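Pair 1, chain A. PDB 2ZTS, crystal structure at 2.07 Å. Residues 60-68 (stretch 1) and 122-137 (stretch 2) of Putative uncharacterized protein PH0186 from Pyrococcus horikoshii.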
# COMPACT_ATOMS: atom_id res chain seq x y z
N GLU A 60 14.41 43.54 7.09
CA GLU A 60 15.37 42.44 7.00
C GLU A 60 15.46 41.96 5.54
O GLU A 60 14.44 41.67 4.91
CB GLU A 60 14.97 41.29 7.95
CG GLU A 60 14.55 41.72 9.38
CD GLU A 60 14.34 40.56 10.39
OE1 GLU A 60 13.92 39.43 10.00
OE2 GLU A 60 14.55 40.78 11.62
N PRO A 61 16.66 41.91 4.98
CA PRO A 61 16.80 41.44 3.59
C PRO A 61 16.46 39.96 3.47
O PRO A 61 16.76 39.23 4.40
CB PRO A 61 18.28 41.69 3.25
CG PRO A 61 18.82 42.65 4.38
CD PRO A 61 17.94 42.33 5.58
N GLY A 62 15.87 39.55 2.36
CA GLY A 62 15.47 38.17 2.13
C GLY A 62 15.72 37.61 0.75
O GLY A 62 15.69 38.31 -0.26
N VAL A 63 16.02 36.32 0.71
CA VAL A 63 16.21 35.61 -0.53
C VAL A 63 15.06 34.59 -0.74
O VAL A 63 14.90 33.69 0.04
CB VAL A 63 17.56 34.92 -0.58
CG1 VAL A 63 17.71 34.17 -1.86
CG2 VAL A 63 18.71 35.94 -0.40
N PHE A 64 14.33 34.72 -1.83
CA PHE A 64 13.34 33.76 -2.20
C PHE A 64 13.89 32.95 -3.33
O PHE A 64 14.08 33.45 -4.45
CB PHE A 64 12.07 34.49 -2.56
CG PHE A 64 10.84 33.62 -2.66
CD1 PHE A 64 9.84 33.75 -1.74
CD2 PHE A 64 10.69 32.71 -3.72
CE1 PHE A 64 8.71 32.93 -1.80
CE2 PHE A 64 9.56 31.89 -3.80
CZ PHE A 64 8.55 32.03 -2.83
N VAL A 65 14.16 31.67 -3.06
CA VAL A 65 14.66 30.77 -4.09
C VAL A 65 13.45 30.02 -4.60
O VAL A 65 12.72 29.47 -3.79
CB VAL A 65 15.62 29.77 -3.52
CG1 VAL A 65 16.09 28.80 -4.55
CG2 VAL A 65 16.78 30.47 -2.77
N THR A 66 13.22 29.99 -5.92
CA THR A 66 12.18 29.21 -6.50
C THR A 66 12.56 28.38 -7.72
O THR A 66 13.19 28.85 -8.63
CB THR A 66 10.94 30.12 -6.78
OG1 THR A 66 9.96 29.40 -7.54
CG2 THR A 66 11.27 31.36 -7.56
N LEU A 67 12.19 27.10 -7.70
CA LEU A 67 12.30 26.23 -8.87
C LEU A 67 10.91 25.77 -9.31
O LEU A 67 10.75 24.93 -10.20
CB LEU A 67 13.24 25.05 -8.50
CG LEU A 67 14.73 24.99 -8.92
CD1 LEU A 67 15.27 26.15 -9.76
CD2 LEU A 67 15.61 24.72 -7.75
N GLU A 68 9.87 26.29 -8.67
CA GLU A 68 8.48 26.06 -9.07
C GLU A 68 8.02 27.01 -10.18
O GLU A 68 7.13 26.73 -10.99
CB GLU A 68 7.57 26.30 -7.86
CG GLU A 68 7.77 25.35 -6.68
CD GLU A 68 6.72 24.21 -6.56
OE1 GLU A 68 5.60 24.36 -7.14
OE2 GLU A 68 7.01 23.19 -5.86
N ASN A 122 26.47 23.84 -7.84
CA ASN A 122 26.34 25.24 -8.30
C ASN A 122 25.16 25.97 -7.63
O ASN A 122 25.27 27.10 -7.12
CB ASN A 122 26.20 25.32 -9.84
CG ASN A 122 27.51 25.00 -10.60
OD1 ASN A 122 27.53 24.89 -11.84
ND2 ASN A 122 28.59 24.83 -9.87
N PHE A 123 24.02 25.28 -7.63
CA PHE A 123 22.80 25.80 -6.99
C PHE A 123 23.04 26.34 -5.60
O PHE A 123 22.72 27.48 -5.30
CB PHE A 123 21.74 24.70 -6.92
CG PHE A 123 20.41 25.15 -6.41
CD1 PHE A 123 19.80 24.48 -5.39
CD2 PHE A 123 19.72 26.17 -7.02
CE1 PHE A 123 18.55 24.84 -4.95
CE2 PHE A 123 18.44 26.54 -6.58
CZ PHE A 123 17.87 25.87 -5.54
N LEU A 124 23.63 25.50 -4.77
CA LEU A 124 23.80 25.76 -3.35
C LEU A 124 24.86 26.86 -3.10
O LEU A 124 24.68 27.75 -2.27
CB LEU A 124 24.21 24.41 -2.66
CG LEU A 124 23.17 23.49 -1.93
CD1 LEU A 124 21.74 23.66 -2.33
CD2 LEU A 124 23.56 22.05 -2.06
N ARG A 125 25.97 26.77 -3.82
CA ARG A 125 26.97 27.84 -3.91
C ARG A 125 26.28 29.14 -4.23
O ARG A 125 26.45 30.17 -3.52
CB ARG A 125 27.99 27.52 -5.00
CG ARG A 125 29.37 28.12 -4.80
CD ARG A 125 30.39 27.90 -5.99
NE ARG A 125 30.22 26.65 -6.76
CZ ARG A 125 30.46 25.42 -6.30
NH1 ARG A 125 30.26 24.37 -7.11
NH2 ARG A 125 30.86 25.22 -5.04
N TYR A 126 25.41 29.13 -5.24
CA TYR A 126 24.79 30.40 -5.67
C TYR A 126 23.83 30.98 -4.61
O TYR A 126 23.79 32.18 -4.39
CB TYR A 126 24.16 30.30 -7.06
CG TYR A 126 23.78 31.63 -7.60
CD1 TYR A 126 22.41 32.01 -7.76
CD2 TYR A 126 24.78 32.58 -7.92
CE1 TYR A 126 22.07 33.27 -8.23
CE2 TYR A 126 24.46 33.86 -8.38
CZ TYR A 126 23.13 34.20 -8.57
OH TYR A 126 22.87 35.48 -9.01
N ILE A 127 23.05 30.14 -3.93
CA ILE A 127 22.22 30.64 -2.84
C ILE A 127 23.09 31.20 -1.72
O ILE A 127 22.76 32.22 -1.13
CB ILE A 127 21.38 29.52 -2.23
CG1 ILE A 127 20.42 28.92 -3.28
CG2 ILE A 127 20.66 30.05 -1.02
CD1 ILE A 127 19.93 27.55 -2.94
N TYR A 128 24.17 30.53 -1.39
CA TYR A 128 25.07 31.01 -0.35
C TYR A 128 25.64 32.42 -0.76
O TYR A 128 25.57 33.39 -0.01
CB TYR A 128 26.17 29.96 -0.14
CG TYR A 128 27.23 30.36 0.85
CD1 TYR A 128 28.38 31.01 0.41
CD2 TYR A 128 27.09 30.10 2.21
CE1 TYR A 128 29.33 31.41 1.29
CE2 TYR A 128 28.07 30.48 3.12
CZ TYR A 128 29.19 31.13 2.64
OH TYR A 128 30.19 31.54 3.48
N ARG A 129 26.11 32.52 -1.98
CA ARG A 129 26.65 33.79 -2.50
C ARG A 129 25.64 34.89 -2.40
O ARG A 129 25.94 35.99 -2.00
CB ARG A 129 27.11 33.62 -3.94
CG ARG A 129 27.48 34.93 -4.59
CD ARG A 129 27.91 34.79 -6.04
NE ARG A 129 28.26 36.09 -6.57
CZ ARG A 129 28.39 36.38 -7.86
NH1 ARG A 129 28.71 37.62 -8.24
NH2 ARG A 129 28.20 35.44 -8.76
N VAL A 130 24.40 34.61 -2.75
CA VAL A 130 23.39 35.65 -2.78
C VAL A 130 22.93 36.03 -1.34
O VAL A 130 22.67 37.22 -1.04
CB VAL A 130 22.15 35.22 -3.64
CG1 VAL A 130 21.00 36.22 -3.51
CG2 VAL A 130 22.54 35.07 -5.06
N VAL A 131 22.82 35.02 -0.46
CA VAL A 131 22.51 35.31 0.94
C VAL A 131 23.56 36.27 1.50
O VAL A 131 23.22 37.26 2.14
CB VAL A 131 22.41 34.01 1.77
CG1 VAL A 131 22.63 34.27 3.30
CG2 VAL A 131 21.04 33.37 1.55
N LYS A 132 24.83 35.97 1.23
CA LYS A 132 25.96 36.77 1.75
C LYS A 132 26.04 38.19 1.14
O LYS A 132 26.20 39.18 1.88
CB LYS A 132 27.25 35.98 1.54
CG LYS A 132 27.40 34.71 2.45
CD LYS A 132 27.16 35.06 3.96
CE LYS A 132 27.87 34.11 4.94
NZ LYS A 132 27.31 34.29 6.32
N ALA A 133 25.83 38.30 -0.17
CA ALA A 133 25.80 39.59 -0.87
C ALA A 133 24.74 40.57 -0.39
O ALA A 133 25.02 41.76 -0.32
CB ALA A 133 25.65 39.37 -2.39
N ILE A 134 23.54 40.14 -0.04
CA ILE A 134 22.59 41.10 0.49
C ILE A 134 22.50 41.09 2.01
O ILE A 134 21.70 41.80 2.55
CB ILE A 134 21.19 40.95 -0.16
CG1 ILE A 134 20.50 39.63 0.28
CG2 ILE A 134 21.31 40.98 -1.70
CD1 ILE A 134 19.06 39.60 -0.11
N ASN A 135 23.35 40.33 2.68
CA ASN A 135 23.27 40.16 4.15
C ASN A 135 21.86 39.67 4.58
O ASN A 135 21.25 40.22 5.50
CB ASN A 135 23.60 41.47 4.84
CG ASN A 135 24.04 41.28 6.29
OD1 ASN A 135 24.20 40.16 6.77
ND2 ASN A 135 24.28 42.40 6.98
N ALA A 136 21.34 38.68 3.86
CA ALA A 136 19.99 38.18 4.06
C ALA A 136 19.85 37.70 5.51
O ALA A 136 20.74 37.08 6.04
CB ALA A 136 19.73 37.02 3.09
N LYS A 137 18.75 38.02 6.16
CA LYS A 137 18.42 37.36 7.39
C LYS A 137 17.30 36.29 7.15
O LYS A 137 17.02 35.52 8.06
CB LYS A 137 18.06 38.38 8.48
CG LYS A 137 19.25 39.19 9.04
CD LYS A 137 18.79 40.54 9.55
CE LYS A 137 19.71 41.19 10.62
NZ LYS A 137 18.85 41.94 11.63

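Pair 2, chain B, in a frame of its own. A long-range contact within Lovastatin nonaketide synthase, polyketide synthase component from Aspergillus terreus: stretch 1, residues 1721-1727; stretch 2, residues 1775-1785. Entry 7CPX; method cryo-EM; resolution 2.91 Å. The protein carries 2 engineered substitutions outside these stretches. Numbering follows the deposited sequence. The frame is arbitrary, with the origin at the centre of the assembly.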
# COMPACT_ATOMS: atom_id res chain seq x y z
N SER B 1721 -70.40 26.42 36.49
CA SER B 1721 -69.74 26.86 35.27
C SER B 1721 -68.49 27.67 35.56
O SER B 1721 -67.53 27.62 34.78
CB SER B 1721 -70.69 27.70 34.42
OG SER B 1721 -71.09 28.87 35.11
N ASN B 1722 -68.48 28.40 36.67
CA ASN B 1722 -67.31 29.11 37.17
C ASN B 1722 -67.21 28.87 38.67
O ASN B 1722 -68.23 28.64 39.34
CB ASN B 1722 -67.39 30.61 36.88
CG ASN B 1722 -67.42 30.92 35.40
OD1 ASN B 1722 -66.90 30.16 34.58
ND2 ASN B 1722 -68.04 32.04 35.04
N THR B 1723 -65.99 28.89 39.19
CA THR B 1723 -65.83 28.72 40.63
C THR B 1723 -64.49 29.28 41.07
O THR B 1723 -63.49 29.21 40.35
CB THR B 1723 -65.93 27.25 41.04
OG1 THR B 1723 -67.16 26.70 40.57
CG2 THR B 1723 -65.85 27.13 42.55
N VAL B 1724 -64.48 29.82 42.29
CA VAL B 1724 -63.29 30.32 42.95
C VAL B 1724 -63.22 29.72 44.34
O VAL B 1724 -64.18 29.82 45.12
CB VAL B 1724 -63.29 31.86 43.04
CG1 VAL B 1724 -61.96 32.36 43.58
CG2 VAL B 1724 -63.58 32.47 41.68
N TRP B 1725 -62.10 29.09 44.66
CA TRP B 1725 -61.83 28.57 45.99
C TRP B 1725 -60.87 29.49 46.72
O TRP B 1725 -59.97 30.07 46.10
CB TRP B 1725 -61.25 27.16 45.92
CG TRP B 1725 -62.24 26.11 45.53
CD1 TRP B 1725 -62.89 25.25 46.35
CD2 TRP B 1725 -62.68 25.80 44.20
NE1 TRP B 1725 -63.72 24.43 45.63
CE2 TRP B 1725 -63.61 24.75 44.30
CE3 TRP B 1725 -62.38 26.32 42.93
CZ2 TRP B 1725 -64.25 24.20 43.19
CZ3 TRP B 1725 -63.01 25.77 41.83
CH2 TRP B 1725 -63.93 24.72 41.97
N LEU B 1726 -61.08 29.65 48.02
CA LEU B 1726 -60.21 30.46 48.87
C LEU B 1726 -59.53 29.55 49.88
O LEU B 1726 -60.22 28.82 50.61
CB LEU B 1726 -60.99 31.56 49.58
CG LEU B 1726 -61.76 32.54 48.70
CD1 LEU B 1726 -62.31 33.66 49.56
CD2 LEU B 1726 -60.88 33.08 47.59
N THR B 1727 -58.21 29.60 49.94
CA THR B 1727 -57.43 28.79 50.86
C THR B 1727 -56.57 29.70 51.73
O THR B 1727 -56.13 30.76 51.29
CB THR B 1727 -56.53 27.81 50.10
OG1 THR B 1727 -55.47 28.51 49.46
CG2 THR B 1727 -57.34 27.06 49.05
N GLN B 1775 -60.69 41.27 46.72
CA GLN B 1775 -60.09 40.66 45.55
C GLN B 1775 -60.76 39.36 45.11
O GLN B 1775 -60.70 39.03 43.93
CB GLN B 1775 -58.60 40.37 45.80
CG GLN B 1775 -57.75 40.35 44.54
CD GLN B 1775 -57.16 38.98 44.25
OE1 GLN B 1775 -56.70 38.29 45.16
NE2 GLN B 1775 -57.17 38.60 42.98
N VAL B 1776 -61.41 38.64 46.03
CA VAL B 1776 -62.12 37.43 45.63
C VAL B 1776 -63.30 37.78 44.74
O VAL B 1776 -63.61 37.05 43.79
CB VAL B 1776 -62.56 36.62 46.86
CG1 VAL B 1776 -63.31 37.49 47.85
CG2 VAL B 1776 -63.42 35.45 46.42
N LEU B 1777 -63.98 38.89 45.02
CA LEU B 1777 -65.01 39.37 44.10
C LEU B 1777 -64.40 39.67 42.74
O LEU B 1777 -64.98 39.34 41.69
CB LEU B 1777 -65.69 40.62 44.65
CG LEU B 1777 -66.47 40.54 45.97
CD1 LEU B 1777 -67.36 39.31 45.99
CD2 LEU B 1777 -65.54 40.56 47.17
N ARG B 1778 -63.22 40.31 42.73
CA ARG B 1778 -62.56 40.63 41.48
C ARG B 1778 -62.24 39.36 40.69
O ARG B 1778 -62.47 39.30 39.48
CB ARG B 1778 -61.28 41.42 41.76
CG ARG B 1778 -61.51 42.72 42.52
CD ARG B 1778 -61.40 43.94 41.63
NE ARG B 1778 -60.07 44.08 41.05
CZ ARG B 1778 -59.74 43.74 39.81
NH1 ARG B 1778 -60.62 43.26 38.96
NH2 ARG B 1778 -58.48 43.90 39.41
N LEU B 1779 -61.71 38.34 41.37
CA LEU B 1779 -61.34 37.11 40.66
C LEU B 1779 -62.58 36.36 40.19
O LEU B 1779 -62.57 35.74 39.12
CB LEU B 1779 -60.49 36.22 41.57
CG LEU B 1779 -59.82 35.02 40.89
CD1 LEU B 1779 -58.90 35.48 39.77
CD2 LEU B 1779 -59.04 34.19 41.90
N GLU B 1780 -63.66 36.40 40.97
CA GLU B 1780 -64.91 35.78 40.54
C GLU B 1780 -65.44 36.45 39.27
O GLU B 1780 -65.82 35.77 38.31
CB GLU B 1780 -65.94 35.86 41.67
CG GLU B 1780 -67.38 35.61 41.23
CD GLU B 1780 -68.09 36.86 40.75
OE1 GLU B 1780 -67.46 37.94 40.75
OE2 GLU B 1780 -69.27 36.77 40.37
N GLU B 1781 -65.45 37.78 39.26
CA GLU B 1781 -65.92 38.49 38.07
C GLU B 1781 -64.96 38.27 36.90
O GLU B 1781 -65.39 38.26 35.74
CB GLU B 1781 -66.08 39.97 38.37
CG GLU B 1781 -66.96 40.71 37.38
CD GLU B 1781 -67.40 42.07 37.90
OE1 GLU B 1781 -66.78 42.58 38.85
OE2 GLU B 1781 -68.39 42.62 37.36
N HIS B 1782 -63.67 38.11 37.18
CA HIS B 1782 -62.72 37.73 36.14
C HIS B 1782 -63.09 36.39 35.53
O HIS B 1782 -63.06 36.22 34.31
CB HIS B 1782 -61.31 37.67 36.72
CG HIS B 1782 -60.69 39.01 36.97
ND1 HIS B 1782 -60.73 40.03 36.04
CD2 HIS B 1782 -60.01 39.50 38.03
CE1 HIS B 1782 -60.10 41.09 36.52
NE2 HIS B 1782 -59.65 40.79 37.73
N THR B 1783 -63.43 35.41 36.38
CA THR B 1783 -63.85 34.11 35.88
C THR B 1783 -65.10 34.25 35.03
O THR B 1783 -65.23 33.60 33.99
CB THR B 1783 -64.10 33.15 37.04
OG1 THR B 1783 -63.05 33.28 38.01
CG2 THR B 1783 -64.15 31.72 36.54
N ASP B 1784 -66.04 35.10 35.46
CA ASP B 1784 -67.19 35.40 34.62
C ASP B 1784 -66.76 35.99 33.28
O ASP B 1784 -67.47 35.84 32.28
CB ASP B 1784 -68.13 36.36 35.35
CG ASP B 1784 -68.65 35.79 36.65
OD1 ASP B 1784 -68.78 34.55 36.75
OD2 ASP B 1784 -68.92 36.58 37.58
N GLU B 1785 -65.61 36.65 33.25
CA GLU B 1785 -65.07 37.19 32.00
C GLU B 1785 -64.29 36.10 31.27
O GLU B 1785 -63.46 35.41 31.87
CB GLU B 1785 -64.18 38.39 32.29
CG GLU B 1785 -63.47 38.97 31.07
CD GLU B 1785 -62.60 40.16 31.41
OE1 GLU B 1785 -62.58 40.57 32.59
OE2 GLU B 1785 -61.93 40.69 30.50

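What backbone arrangement do the two pairs share? In each, a short strand lies against a helix that runs nearly antiparallel to it, at 157° in pair 1 and 154° in pair 2, with the axes approaching to 8.6 Å and 8.3 Å. Fourteen central residues superpose with an RMSD of 0.6 Å. At this spacing there is room for one layer of side chains between the two backbones, and the strand's alternation puts every second residue on the helix side, with the CA-to-CB bond of Leu1726(B) sideways.

Which position sits at the centre? Val63(A) and Val1724(B) coincide, even to their side-chain centres, and both adopt the t rotamer. Each buries 83 Å² against its helix. Beneath them, Val130(A) matches Leu1779(B): CG2 of Val63(A) lies 3.9 Å from CG1 of Val130(A), and CG1 of Val1724(B) lies 3.8 Å from CD2 of Leu1779(B). The surroundings differ more. CG2 of Val63(A) also meets CD1 of Ile134(A) at 3.7 Å, whereas CG2 of Val1724(B) lies 3.8 Å from OG1 of Thr1783(B), the residue matching Ile134(A). That threonine hydroxyl is modelled as donating to the backbone O of Leu1779(B) at 2.7 Å; in the model, a polar group sits beside the valine with its hydrogen-bonding need met within the helix.

How is the next strand position filled? Val65(A) matches Leu1726(B), and Ile127(A) matches Val1776(B), so the larger side chain changes sides. In pair 1 the helix supplies it, with CG1 of Ile127(A) 4.0 Å from CG2 of Val65(A). In pair 2 the strand does: the CA-to-CB bond of Leu1726(B) points sideways, but the end of its side chain comes nearer, and CD2 reaches CG2 of Val1776(B) at 3.7 Å.

How is the other end of the contact fastened? Pro61(A) and Asn1722(B) match, and both point toward the helix, but their chemistry differs. The proline ring packs on the end of the helix, its CB 4.0 Å from CD1 of Ile134(A), while its backbone O accepts a hydrogen bond from N of Lys137(A) at 2.9 Å. This follows a Schellman motif in which Asn135(A), with positive phi, leaves the helix. In pair 2 the asparagine side chain makes a polar link: ND2 of Asn1722(B) donates to OD1 of Asp1784(B), the match of Asn135(A), at 3.1 Å. The asparagine also packs, its CB 3.4 Å from CG2 of Thr1783(B), thus joining carbon-to-carbon contact and hydrogen bond in one residue.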